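Transcriptional regulator I2 (Pseudomonas fluorescens A506, PDB 4MO7) is a TetR-family protein described as a Crohn's disease-associated superantigen, and probably binds DNA as a transcriptional regulator through its helix-turn-helix domain. Local coordinates at residues A39-R43 / E123-V127; R78-E82 / E138-V143; Y150-L155 / V171-R175. One frame throughout, in Å; residues are numbered along the deposited sequence.

Contact 1. Residues A39-R43 / E123-V127; sequences AHLFR and EAMAV. With MG (magnesium ion), chain B.
This contact belongs to the joint between the DNA-binding and C-terminal domains of a TetR-family protein, where helix 30-45 crosses helix 122-130. Both segments are helical, with axes 8.4 Å apart and N-to-C directions at 50°. Ala39 faces Ala124 (CA-CA 5.1 Å) and Arg43 faces Val127 (CA-CA 5.5 Å). Small residues permit this closeness: Ala39 CB meets Ala124 CB at 3.9 Å, and Val127 CG2 packs 3.8 Å from Phe42 CB and 3.6 Å from Ala39 O. Arg43, chi1 t and chi2 p, reaches across helix 122-130, one guanidinium face over Ala126 CB (3.5 Å from Arg43 NE). A water accepts from Arg43 NH1 and donates to Ala126 O, each at 2.9 Å. At the opposite end Glu123, chi1 m and chi2 p, sets CB over one face of the ring of His40 (chi1 m) and CD 3.2 Å from His40 CE1; His40 NE2 binds a magnesium ion at 2.2 Å. Ala124 and Val127 also rest on helix 73-97, completing an interdomain packing of the TetR fold.

Contact 2. Residues R78-E82 / E138-V143; sequences RAVME and EGQAHV
Arg78, Val143 and His142 carry most of this contact between two nearly parallel helices, whose local axes run 9.5 Å apart at 11°. Arg78 faces Gly139 (CA-CA 5.2 Å) and Glu82 faces Val143 (CA-CA 5.6 Å). The extended Arg78 side chain, chi1 to chi3 all t, passes over Gly139, its CD 3.9 Å from Gly139 CA, and lays its guanidinium flat on the His142 imidazole: centres 3.4 Å apart, planes at 7°. Both stacked groups are held by carboxylates one helical turn away on their own helices. Arg78 NE forms a salt bridge to Glu82 OE1 at 2.7 Å, and His142, chi1 m, donates from NE2 to Glu138 OE2 at 3.0 Å. Glu82 OE1 also lies 3.2 Å from His142 CB and accepts from a water at 3.0 Å, which bonds weakly to His142 O at 3.5 Å. On the buried side Val143, chi1 t, places CG2 3.9 Å from Met81 CB and 4.1 Å from Glu82 CG; Trp132 touches Val143, and Met81 continues onto Leu128 and Leu135. A polar stack borders apolar packing where helix 73-97, leading out of the DNA-binding domain, runs beside helix 137-163, part of the helical framework of a TetR-family C-terminal domain.

Contact 3. Residues Y150-L155 / V171-R175; sequences YEQIWL and VFITR
A bidentate salt bridge ties Arg175 to Glu151 within the all-helical C-terminal domain of this TetR-family protein. Arg175 NE donates to Glu151 OE1 and Arg175 NH2 to Glu151 OE2, both at 2.9 Å and nearly straight, although the position of OE2 is less certain. Glu151, chi1 and chi2 both m, brings its carboxylate to the guanidinium edge and also pairs with Arg147; Glu113 takes a further salt bridge from Arg175 and is hydrogen-bonded to the Tyr150 hydroxyl. One guanidinium face lies flat on Trp154, chi1 m, with centres 3.4 Å apart and planes at 10°. This is also a cation-pi contact: Arg175 CZ stands 3.4 Å from the centroid of the Trp154 five-membered ring, 4° off its normal. Arg175 NH2 meets the edge of the Tyr150 ring, 3.7 Å from Tyr150 CE1. With chi1 t and chi2 p, Arg175 is a knob in the hole formed by Tyr150, Glu151, Trp154 and Leu155.

The long side chain bridges widely spaced helices: the local axes come no closer than 10.6 Å, cross at 118°, and bring Leu155 and Phe172 to a CA-CA distance of 7.0 Å. Leu155, on helix 137-163 with chi1 m and chi2 t, closes the packing against the start of helix 171-183, its CD2 lying 4.2 Å from Val171 CG1 and 3.9 Å from Phe172 CD1.

Contacts 1 and 2 are neighbours, their centres about 14 Å apart, and they interlock along the chain: segment 78-82 lies between 39-43 and 123-127, and 138-143 follows. Val80 joins them, its CG1 3.7 Å from Ala124 CB and 3.9 Å from Ala39 CB. Together they pack the DNA-binding part against the C-terminal domain on helix 122-130 and helix 137-163. Contact 3 comes later, further along helix 137-163, which it shares with contact 2; their centres are about 21 Å apart. Its centre is about 27 Å from that of contact 1, on the opposite side of the chain's centre. Helix 137-163 links the interdomain joint to helix 171-183, whose Ile173 packs on Trp188 of the second subunit.

Contact 1. Residues A39-R43 / E123-V127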
ATOM      1  N   ALA A  39     -23.200  11.991  -3.045  1.00 15.67           N
ATOM      2  CA  ALA A  39     -21.930  11.372  -3.447  1.00 16.94           C
ATOM      3  C   ALA A  39     -21.100  12.276  -4.320  1.00 17.01           C
ATOM      4  O   ALA A  39     -19.911  12.417  -4.106  1.00 19.57           O
ATOM      5  CB  ALA A  39     -22.152  10.035  -4.136  1.00 15.66           C
ATOM      6  N   HIS A  40     -21.733  12.956  -5.275  1.00 16.93           N
ATOM      7  CA  HIS A  40     -20.972  13.897  -6.100  1.00 19.36           C
ATOM      8  C   HIS A  40     -20.473  15.116  -5.367  1.00 17.57           C
ATOM      9  O   HIS A  40     -19.287  15.492  -5.552  1.00 17.36           O
ATOM     10  CB  HIS A  40     -21.817  14.345  -7.276  1.00 16.00           C
ATOM     11  CG  HIS A  40     -21.991  13.270  -8.267  1.00 16.82           C
ATOM     12  ND1 HIS A  40     -21.032  12.971  -9.219  1.00 18.53           N
ATOM     13  CD2 HIS A  40     -22.986  12.381  -8.432  1.00 18.73           C
ATOM     14  CE1 HIS A  40     -21.436  11.938  -9.925  1.00 20.03           C
ATOM     15  NE2 HIS A  40     -22.615  11.567  -9.468  1.00 23.41           N
ATOM     16  N   LEU A  41     -21.366  15.755  -4.603  1.00 15.73           N
ATOM     17  CA  LEU A  41     -20.997  16.969  -3.861  1.00 17.70           C
ATOM     18  C   LEU A  41     -19.836  16.640  -2.923  1.00 16.67           C
ATOM     19  O   LEU A  41     -18.812  17.332  -2.916  1.00 21.02           O
ATOM     20  CB  LEU A  41     -22.178  17.534  -3.090  1.00 17.35           C
ATOM     21  CG  LEU A  41     -23.043  18.567  -3.835  1.00 26.19           C
ATOM     22  CD1 LEU A  41     -23.541  17.946  -5.127  1.00 27.78           C
ATOM     23  CD2 LEU A  41     -24.220  18.937  -2.966  1.00 21.94           C
ATOM     24  N   PHE A  42     -19.939  15.528  -2.211  1.00 19.74           N
ATOM     25  CA  PHE A  42     -18.859  15.178  -1.300  1.00 13.62           C
ATOM     26  C   PHE A  42     -17.557  14.956  -2.045  1.00 22.92           C
ATOM     27  O   PHE A  42     -16.504  15.356  -1.564  1.00 22.27           O
ATOM     28  CB  PHE A  42     -19.221  13.911  -0.506  1.00 17.40           C
ATOM     29  CG  PHE A  42     -20.329  14.091   0.479  1.00 21.00           C
ATOM     30  CD1 PHE A  42     -20.764  15.366   0.876  1.00 19.21           C
ATOM     31  CD2 PHE A  42     -20.973  12.969   0.998  1.00 17.53           C
ATOM     32  CE1 PHE A  42     -21.773  15.507   1.782  1.00 22.41           C
ATOM     33  CE2 PHE A  42     -22.009  13.097   1.933  1.00 20.03           C
ATOM     34  CZ  PHE A  42     -22.422  14.379   2.318  1.00 16.56           C
ATOM     35  N   ARG A  43     -17.618  14.292  -3.199  1.00 20.65           N
ATOM     36  CA  ARG A  43     -16.430  13.986  -3.991  1.00 18.77           C
ATOM     37  C   ARG A  43     -15.872  15.289  -4.540  1.00 23.05           C
ATOM     38  O   ARG A  43     -14.655  15.519  -4.482  1.00 25.80           O
ATOM     39  CB  ARG A  43     -16.801  13.075  -5.165  1.00 19.19           C
ATOM     40  CG  ARG A  43     -15.657  12.908  -6.193  1.00 26.74           C
ATOM     41  CD  ARG A  43     -14.384  12.394  -5.516  1.00 43.52           C
ATOM     42  NE  ARG A  43     -13.263  12.257  -6.463  1.00 37.09           N
ATOM     43  CZ  ARG A  43     -11.979  12.428  -6.147  1.00 47.99           C
ATOM     44  NH1 ARG A  43     -11.624  12.748  -4.904  1.00 33.78           N
ATOM     45  NH2 ARG A  43     -11.045  12.275  -7.076  1.00 66.96           N
ATOM     46  N   GLU A 123     -17.672   8.015  -7.920  1.00 41.85           N
ATOM     47  CA  GLU A 123     -17.507   9.117  -6.960  1.00 27.93           C
ATOM     48  C   GLU A 123     -17.686   8.641  -5.543  1.00 34.28           C
ATOM     49  O   GLU A 123     -17.015   9.121  -4.647  1.00 33.97           O
ATOM     50  CB  GLU A 123     -18.481  10.277  -7.240  1.00 30.59           C
ATOM     51  CG  GLU A 123     -18.317  10.887  -8.618  1.00 51.96           C
ATOM     52  CD  GLU A 123     -18.895   9.985  -9.697  1.00 44.96           C
ATOM     53  OE1 GLU A 123     -19.595   9.015  -9.323  1.00 36.83           O
ATOM     54  OE2 GLU A 123     -18.673  10.246 -10.901  1.00 74.45           O
ATOM     55  N   ALA A 124     -18.599   7.696  -5.339  1.00 35.48           N
ATOM     56  CA  ALA A 124     -18.921   7.271  -3.979  1.00 28.57           C
ATOM     57  C   ALA A 124     -17.791   6.400  -3.367  1.00 36.16           C
ATOM     58  O   ALA A 124     -17.626   6.335  -2.139  1.00 32.53           O
ATOM     59  CB  ALA A 124     -20.240   6.586  -3.948  1.00 30.75           C
ATOM     60  N   MET A 125     -16.996   5.774  -4.232  1.00 36.85           N
ATOM     61  CA  MET A 125     -15.817   5.026  -3.797  1.00 49.49           C
ATOM     62  C   MET A 125     -14.688   5.962  -3.453  1.00 42.93           C
ATOM     63  O   MET A 125     -13.908   5.726  -2.516  1.00 37.12           O
ATOM     64  CB  MET A 125     -15.328   4.137  -4.920  1.00 36.13           C
ATOM     65  CG  MET A 125     -13.974   3.502  -4.642  1.00 49.00           C
ATOM     66  SD  MET A 125     -14.209   1.732  -4.514  1.00 81.21           S
ATOM     67  CE  MET A 125     -14.879   1.595  -2.855  1.00 35.16           C
ATOM     68  N   ALA A 126     -14.559   7.020  -4.244  1.00 35.73           N
ATOM     69  CA  ALA A 126     -13.546   8.014  -3.958  1.00 26.86           C
ATOM     70  C   ALA A 126     -13.881   8.703  -2.649  1.00 20.06           C
ATOM     71  O   ALA A 126     -12.984   9.157  -1.932  1.00 30.41           O
ATOM     72  CB  ALA A 126     -13.461   9.044  -5.108  1.00 27.41           C
ATOM     73  N   VAL A 127     -15.177   8.780  -2.344  1.00 27.05           N
ATOM     74  CA  VAL A 127     -15.603   9.390  -1.098  1.00 21.33           C
ATOM     75  C   VAL A 127     -15.165   8.477   0.056  1.00 22.12           C
ATOM     76  O   VAL A 127     -14.663   8.941   1.074  1.00 20.36           O
ATOM     77  CB  VAL A 127     -17.132   9.679  -1.081  1.00 25.67           C
ATOM     78  CG1 VAL A 127     -17.601   9.973   0.324  1.00 29.65           C
ATOM     79  CG2 VAL A 127     -17.498  10.844  -2.013  1.00 26.45           C
TER
HETATM   80 MG    MG B 201     -24.043  10.068 -10.343  0.50  9.39          MG
HETATM   81  O   HOH W   1     -12.829  12.046  -2.403  1.00 36.79           O

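Contact 2. Residues R78-E82 / E138-V143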
ATOM      1  N   ARG A  78     -22.186   8.006   5.786  1.00 13.10           N
ATOM      2  CA  ARG A  78     -22.262   6.554   6.017  1.00 14.85           C
ATOM      3  C   ARG A  78     -23.011   5.858   4.891  1.00 16.29           C
ATOM      4  O   ARG A  78     -22.562   4.825   4.390  1.00 18.37           O
ATOM      5  CB  ARG A  78     -23.015   6.277   7.325  1.00 14.90           C
ATOM      6  CG  ARG A  78     -23.218   4.770   7.579  1.00 16.19           C
ATOM      7  CD  ARG A  78     -24.237   4.618   8.706  1.00 21.20           C
ATOM      8  NE  ARG A  78     -24.955   3.365   8.546  1.00 30.04           N
ATOM      9  CZ  ARG A  78     -25.996   3.007   9.289  1.00 55.38           C
ATOM     10  NH1 ARG A  78     -26.422   3.823  10.246  1.00 28.88           N
ATOM     11  NH2 ARG A  78     -26.602   1.838   9.077  1.00 43.40           N
ATOM     12  N   ALA A  79     -24.155   6.409   4.480  1.00 15.13           N
ATOM     13  CA  ALA A  79     -24.990   5.724   3.476  1.00 15.24           C
ATOM     14  C   ALA A  79     -24.334   5.780   2.115  1.00 15.94           C
ATOM     15  O   ALA A  79     -24.444   4.811   1.358  1.00 20.51           O
ATOM     16  CB  ALA A  79     -26.396   6.350   3.405  1.00 19.10           C
ATOM     17  N   VAL A  80     -23.654   6.865   1.780  1.00 16.61           N
ATOM     18  CA  VAL A  80     -22.908   6.919   0.487  1.00 14.87           C
ATOM     19  C   VAL A  80     -21.889   5.793   0.488  1.00 22.11           C
ATOM     20  O   VAL A  80     -21.739   5.047  -0.491  1.00 18.64           O
ATOM     21  CB  VAL A  80     -22.208   8.268   0.330  1.00 15.36           C
ATOM     22  CG1 VAL A  80     -21.179   8.285  -0.788  1.00 19.64           C
ATOM     23  CG2 VAL A  80     -23.275   9.354   0.112  1.00 16.48           C
ATOM     24  N   MET A  81     -21.181   5.634   1.597  1.00 18.45           N
ATOM     25  CA  MET A  81     -20.152   4.602   1.636  1.00 15.20           C
ATOM     26  C   MET A  81     -20.769   3.206   1.646  1.00 25.85           C
ATOM     27  O   MET A  81     -20.262   2.282   0.996  1.00 19.11           O
ATOM     28  CB  MET A  81     -19.254   4.815   2.837  1.00 13.14           C
ATOM     29  CG  MET A  81     -18.495   6.152   2.782  1.00 14.16           C
ATOM     30  SD  MET A  81     -17.240   6.059   4.080  1.00 20.49           S
ATOM     31  CE  MET A  81     -16.592   7.714   4.081  1.00 16.09           C
ATOM     32  N   GLU A  82     -21.861   3.031   2.371  1.00 18.11           N
ATOM     33  CA  GLU A  82     -22.524   1.725   2.379  1.00 20.57           C
ATOM     34  C   GLU A  82     -23.014   1.352   0.984  1.00 23.36           C
ATOM     35  O   GLU A  82     -22.864   0.204   0.525  1.00 18.65           O
ATOM     36  CB  GLU A  82     -23.694   1.725   3.365  1.00 17.62           C
ATOM     37  CG  GLU A  82     -23.283   1.655   4.837  1.00 20.29           C
ATOM     38  CD  GLU A  82     -24.526   1.628   5.731  1.00 33.44           C
ATOM     39  OE1 GLU A  82     -24.422   1.233   6.898  1.00 28.93           O
ATOM     40  OE2 GLU A  82     -25.615   2.012   5.257  1.00 38.97           O
ATOM     41  N   GLU A 138     -19.804   5.197  14.929  1.00 18.61           N
ATOM     42  CA  GLU A 138     -20.938   4.380  14.582  1.00 21.63           C
ATOM     43  C   GLU A 138     -21.085   4.191  13.056  1.00 17.74           C
ATOM     44  O   GLU A 138     -21.393   3.074  12.618  1.00 19.27           O
ATOM     45  CB  GLU A 138     -22.268   4.890  15.165  1.00 30.94           C
ATOM     46  CG  GLU A 138     -23.466   4.544  14.266  1.00 44.40           C
ATOM     47  CD  GLU A 138     -24.713   4.149  15.032  1.00 69.73           C
ATOM     48  OE1 GLU A 138     -24.901   4.671  16.146  1.00 59.92           O
ATOM     49  OE2 GLU A 138     -25.494   3.310  14.522  1.00 57.73           O
ATOM     50  N   GLY A 139     -20.891   5.247  12.268  1.00 19.31           N
ATOM     51  CA  GLY A 139     -20.984   5.072  10.804  1.00 22.66           C
ATOM     52  C   GLY A 139     -19.893   4.109  10.340  1.00 20.68           C
ATOM     53  O   GLY A 139     -20.116   3.179   9.500  1.00 19.39           O
ATOM     54  N   GLN A 140     -18.706   4.288  10.889  0.55 19.94           N
ATOM     55  CA  GLN A 140     -17.589   3.450  10.472  0.55 14.89           C
ATOM     56  C   GLN A 140     -17.865   1.968  10.752  0.55 19.42           C
ATOM     57  O   GLN A 140     -17.474   1.091   9.966  0.55 16.65           O
ATOM     58  CB  GLN A 140     -16.337   3.868  11.235  0.55 14.28           C
ATOM     59  CG  GLN A 140     -15.182   2.941  11.113  0.55 11.99           C
ATOM     60  CD  GLN A 140     -14.025   3.339  12.044  0.55 17.75           C
ATOM     61  OE1 GLN A 140     -13.210   4.196  11.706  0.55 28.48           O
ATOM     62  NE2 GLN A 140     -13.953   2.716  13.202  0.55  9.54           N
ATOM     63  N   ALA A 141     -18.514   1.676  11.875  1.00 15.96           N
ATOM     64  CA  ALA A 141     -18.704   0.258  12.260  1.00 18.31           C
ATOM     65  C   ALA A 141     -19.669  -0.374  11.286  1.00 17.73           C
ATOM     66  O   ALA A 141     -19.513  -1.537  10.916  1.00 21.68           O
ATOM     67  CB  ALA A 141     -19.221   0.158  13.652  1.00 21.95           C
ATOM     68  N   HIS A 142     -20.673   0.402  10.851  1.00 20.19           N
ATOM     69  CA  HIS A 142     -21.589  -0.072   9.810  1.00 18.75           C
ATOM     70  C   HIS A 142     -20.864  -0.324   8.490  1.00 16.70           C
ATOM     71  O   HIS A 142     -21.082  -1.358   7.867  1.00 18.59           O
ATOM     72  CB  HIS A 142     -22.730   0.917   9.566  1.00 21.44           C
ATOM     73  CG  HIS A 142     -23.767   0.887  10.641  1.00 23.87           C
ATOM     74  ND1 HIS A 142     -24.693  -0.128  10.738  1.00 30.27           N
ATOM     75  CD2 HIS A 142     -23.995   1.713  11.694  1.00 29.70           C
ATOM     76  CE1 HIS A 142     -25.469   0.088  11.787  1.00 34.21           C
ATOM     77  NE2 HIS A 142     -25.059   1.191  12.392  1.00 36.71           N
ATOM     78  N   VAL A 143     -19.983   0.588   8.090  1.00 16.62           N
ATOM     79  CA  VAL A 143     -19.305   0.395   6.793  1.00 15.01           C
ATOM     80  C   VAL A 143     -18.355  -0.792   6.935  1.00 19.77           C
ATOM     81  O   VAL A 143     -18.212  -1.600   6.013  1.00 18.05           O
ATOM     82  CB  VAL A 143     -18.534   1.621   6.348  1.00 13.33           C
ATOM     83  CG1 VAL A 143     -17.732   1.290   5.128  1.00 16.47           C
ATOM     84  CG2 VAL A 143     -19.526   2.770   6.095  1.00 18.19           C
TER
HETATM   85  O   HOH W   2     -24.500  -1.740   7.493  1.00 50.17           O

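Contact 3. Residues Y150-L155 / V171-R175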
ATOM      1  N   TYR A 150     -17.721  -8.523   2.277  1.00 13.67           N
ATOM      2  CA  TYR A 150     -16.902  -8.486   1.050  1.00 13.91           C
ATOM      3  C   TYR A 150     -15.728  -9.403   1.220  1.00 20.46           C
ATOM      4  O   TYR A 150     -15.415 -10.194   0.340  1.00 14.51           O
ATOM      5  CB  TYR A 150     -16.426  -7.045   0.850  1.00 14.88           C
ATOM      6  CG  TYR A 150     -15.466  -6.805  -0.316  1.00 14.69           C
ATOM      7  CD1 TYR A 150     -14.091  -6.947  -0.161  1.00 16.15           C
ATOM      8  CD2 TYR A 150     -15.962  -6.335  -1.523  1.00 22.72           C
ATOM      9  CE1 TYR A 150     -13.203  -6.649  -1.252  1.00 15.05           C
ATOM     10  CE2 TYR A 150     -15.101  -6.031  -2.581  1.00 25.94           C
ATOM     11  CZ  TYR A 150     -13.753  -6.231  -2.442  1.00 18.32           C
ATOM     12  OH  TYR A 150     -12.967  -5.958  -3.541  1.00 19.54           O
ATOM     13  N   GLU A 151     -15.089  -9.340   2.378  1.00 13.05           N
ATOM     14  CA  GLU A 151     -13.917 -10.182   2.586  1.00 13.26           C
ATOM     15  C   GLU A 151     -14.275 -11.637   2.655  1.00 14.90           C
ATOM     16  O   GLU A 151     -13.467 -12.486   2.289  1.00 15.00           O
ATOM     17  CB  GLU A 151     -13.079  -9.783   3.804  1.00 17.65           C
ATOM     18  CG  GLU A 151     -12.383  -8.415   3.697  1.00 14.90           C
ATOM     19  CD  GLU A 151     -11.292  -8.418   2.622  1.00 17.80           C
ATOM     20  OE1 GLU A 151     -10.592  -9.456   2.503  1.00 17.11           O
ATOM     21  OE2 GLU A 151     -11.223  -7.389   1.897  1.00 17.08           O
ATOM     22  N   GLN A 152     -15.451 -11.956   3.216  1.00 13.15           N
ATOM     23  CA  GLN A 152     -15.849 -13.347   3.290  1.00 14.19           C
ATOM     24  C   GLN A 152     -16.051 -13.952   1.898  1.00 14.17           C
ATOM     25  O   GLN A 152     -15.785 -15.118   1.696  1.00 15.76           O
ATOM     26  CB  GLN A 152     -17.133 -13.500   4.169  1.00 13.92           C
ATOM     27  CG  GLN A 152     -16.804 -13.101   5.614  1.00 19.93           C
ATOM     28  CD  GLN A 152     -17.885 -13.543   6.583  1.00 40.43           C
ATOM     29  OE1 GLN A 152     -19.038 -13.686   6.168  1.00 20.80           O
ATOM     30  NE2 GLN A 152     -17.521 -13.790   7.867  1.00 28.34           N
ATOM     31  N   ILE A 153     -16.447 -13.154   0.922  1.00 13.11           N
ATOM     32  CA  ILE A 153     -16.550 -13.683  -0.467  1.00 14.51           C
ATOM     33  C   ILE A 153     -15.147 -14.077  -0.988  1.00 17.44           C
ATOM     34  O   ILE A 153     -14.948 -15.186  -1.538  1.00 14.13           O
ATOM     35  CB  ILE A 153     -17.144 -12.631  -1.406  1.00 13.92           C
ATOM     36  CG1 ILE A 153     -18.635 -12.390  -1.105  1.00 15.42           C
ATOM     37  CG2 ILE A 153     -17.047 -13.109  -2.856  1.00 16.79           C
ATOM     38  CD1 ILE A 153     -19.096 -11.209  -1.959  1.00 20.73           C
ATOM     39  N   TRP A 154     -14.171 -13.205  -0.754  1.00 13.78           N
ATOM     40  CA  TRP A 154     -12.774 -13.534  -1.075  1.00 10.69           C
ATOM     41  C   TRP A 154     -12.297 -14.786  -0.378  1.00 13.02           C
ATOM     42  O   TRP A 154     -11.676 -15.700  -1.005  1.00 14.63           O
ATOM     43  CB  TRP A 154     -11.823 -12.428  -0.704  1.00 11.37           C
ATOM     44  CG  TRP A 154     -11.715 -11.334  -1.687  1.00 13.71           C
ATOM     45  CD1 TRP A 154     -12.396 -10.139  -1.733  1.00 11.66           C
ATOM     46  CD2 TRP A 154     -10.846 -11.354  -2.816  1.00 16.02           C
ATOM     47  NE1 TRP A 154     -11.982  -9.388  -2.828  1.00 13.99           N
ATOM     48  CE2 TRP A 154     -11.020 -10.123  -3.511  1.00 11.96           C
ATOM     49  CE3 TRP A 154      -9.948 -12.312  -3.315  1.00 16.67           C
ATOM     50  CZ2 TRP A 154     -10.300  -9.814  -4.677  1.00 14.43           C
ATOM     51  CZ3 TRP A 154      -9.215 -11.990  -4.453  1.00 16.02           C
ATOM     52  CH2 TRP A 154      -9.414 -10.749  -5.123  1.00 15.42           C
ATOM     53  N   LEU A 155     -12.620 -14.895   0.909  1.00 12.57           N
ATOM     54  CA  LEU A 155     -12.156 -16.068   1.632  1.00  9.21           C
ATOM     55  C   LEU A 155     -12.856 -17.336   1.127  1.00 16.52           C
ATOM     56  O   LEU A 155     -12.247 -18.378   1.038  1.00 16.44           O
ATOM     57  CB  LEU A 155     -12.351 -15.929   3.159  1.00 10.44           C
ATOM     58  CG  LEU A 155     -11.581 -14.738   3.730  1.00 12.29           C
ATOM     59  CD1 LEU A 155     -11.968 -14.463   5.231  1.00 23.11           C
ATOM     60  CD2 LEU A 155     -10.051 -14.941   3.596  1.00 24.27           C
ATOM     61  N   VAL A 171      -4.664 -19.330   3.370  1.00 15.39           N
ATOM     62  CA  VAL A 171      -5.673 -18.598   2.617  1.00 15.07           C
ATOM     63  C   VAL A 171      -5.801 -17.164   3.121  1.00 15.73           C
ATOM     64  O   VAL A 171      -5.957 -16.235   2.317  1.00 14.91           O
ATOM     65  CB  VAL A 171      -7.035 -19.280   2.714  1.00 19.34           C
ATOM     66  CG1 VAL A 171      -8.110 -18.341   2.192  1.00 23.64           C
ATOM     67  CG2 VAL A 171      -7.033 -20.571   1.886  1.00 20.75           C
ATOM     68  N   PHE A 172      -5.771 -16.960   4.448  1.00 11.74           N
ATOM     69  CA  PHE A 172      -5.993 -15.636   4.958  1.00 12.06           C
ATOM     70  C   PHE A 172      -4.810 -14.765   4.624  1.00 12.63           C
ATOM     71  O   PHE A 172      -5.003 -13.589   4.312  1.00 15.06           O
ATOM     72  CB  PHE A 172      -6.095 -15.664   6.473  1.00 13.26           C
ATOM     73  CG  PHE A 172      -7.206 -16.569   6.956  1.00 16.87           C
ATOM     74  CD1 PHE A 172      -8.494 -16.086   6.980  1.00 22.22           C
ATOM     75  CD2 PHE A 172      -6.947 -17.896   7.316  1.00 19.49           C
ATOM     76  CE1 PHE A 172      -9.550 -16.894   7.400  1.00 18.51           C
ATOM     77  CE2 PHE A 172      -8.003 -18.724   7.741  1.00 18.28           C
ATOM     78  CZ  PHE A 172      -9.293 -18.230   7.744  1.00 17.80           C
ATOM     79  N   ILE A 173      -3.613 -15.337   4.692  1.00 13.64           N
ATOM     80  CA  ILE A 173      -2.384 -14.539   4.458  1.00 16.40           C
ATOM     81  C   ILE A 173      -2.297 -14.260   2.944  1.00 15.36           C
ATOM     82  O   ILE A 173      -1.925 -13.149   2.528  1.00 14.69           O
ATOM     83  CB  ILE A 173      -1.101 -15.221   4.997  1.00 13.82           C
ATOM     84  CG1 ILE A 173      -1.167 -15.344   6.552  1.00 16.90           C
ATOM     85  CG2 ILE A 173       0.176 -14.405   4.542  1.00 15.90           C
ATOM     86  CD1 ILE A 173      -1.915 -14.261   7.259  1.00 30.48           C
ATOM     87  N   THR A 174      -2.699 -15.234   2.135  1.00 13.36           N
ATOM     88  CA  THR A 174      -2.728 -15.030   0.674  1.00 13.20           C
ATOM     89  C   THR A 174      -3.632 -13.827   0.389  1.00 14.77           C
ATOM     90  O   THR A 174      -3.302 -12.940  -0.434  1.00 14.73           O
ATOM     91  CB  THR A 174      -3.244 -16.255  -0.064  1.00 16.70           C
ATOM     92  OG1 THR A 174      -2.304 -17.314   0.115  1.00 17.25           O
ATOM     93  CG2 THR A 174      -3.362 -15.972  -1.561  1.00 19.84           C
ATOM     94  N   ARG A 175      -4.772 -13.744   1.090  1.00 12.29           N
ATOM     95  CA  ARG A 175      -5.643 -12.586   0.826  1.00 11.73           C
ATOM     96  C   ARG A 175      -4.999 -11.254   1.277  1.00 13.89           C
ATOM     97  O   ARG A 175      -5.068 -10.246   0.542  1.00 15.43           O
ATOM     98  CB  ARG A 175      -7.011 -12.791   1.504  1.00 11.82           C
ATOM     99  CG  ARG A 175      -7.938 -11.549   1.486  1.00 10.39           C
ATOM    100  CD  ARG A 175      -8.251 -11.104   0.006  1.00 10.35           C
ATOM    101  NE  ARG A 175      -9.025  -9.829   0.110  1.00 15.57           N
ATOM    102  CZ  ARG A 175      -9.093  -8.894  -0.839  1.00 13.02           C
ATOM    103  NH1 ARG A 175      -8.404  -9.037  -1.987  1.00 13.27           N
ATOM    104  NH2 ARG A 175      -9.749  -7.770  -0.587  1.00 14.81           N
TER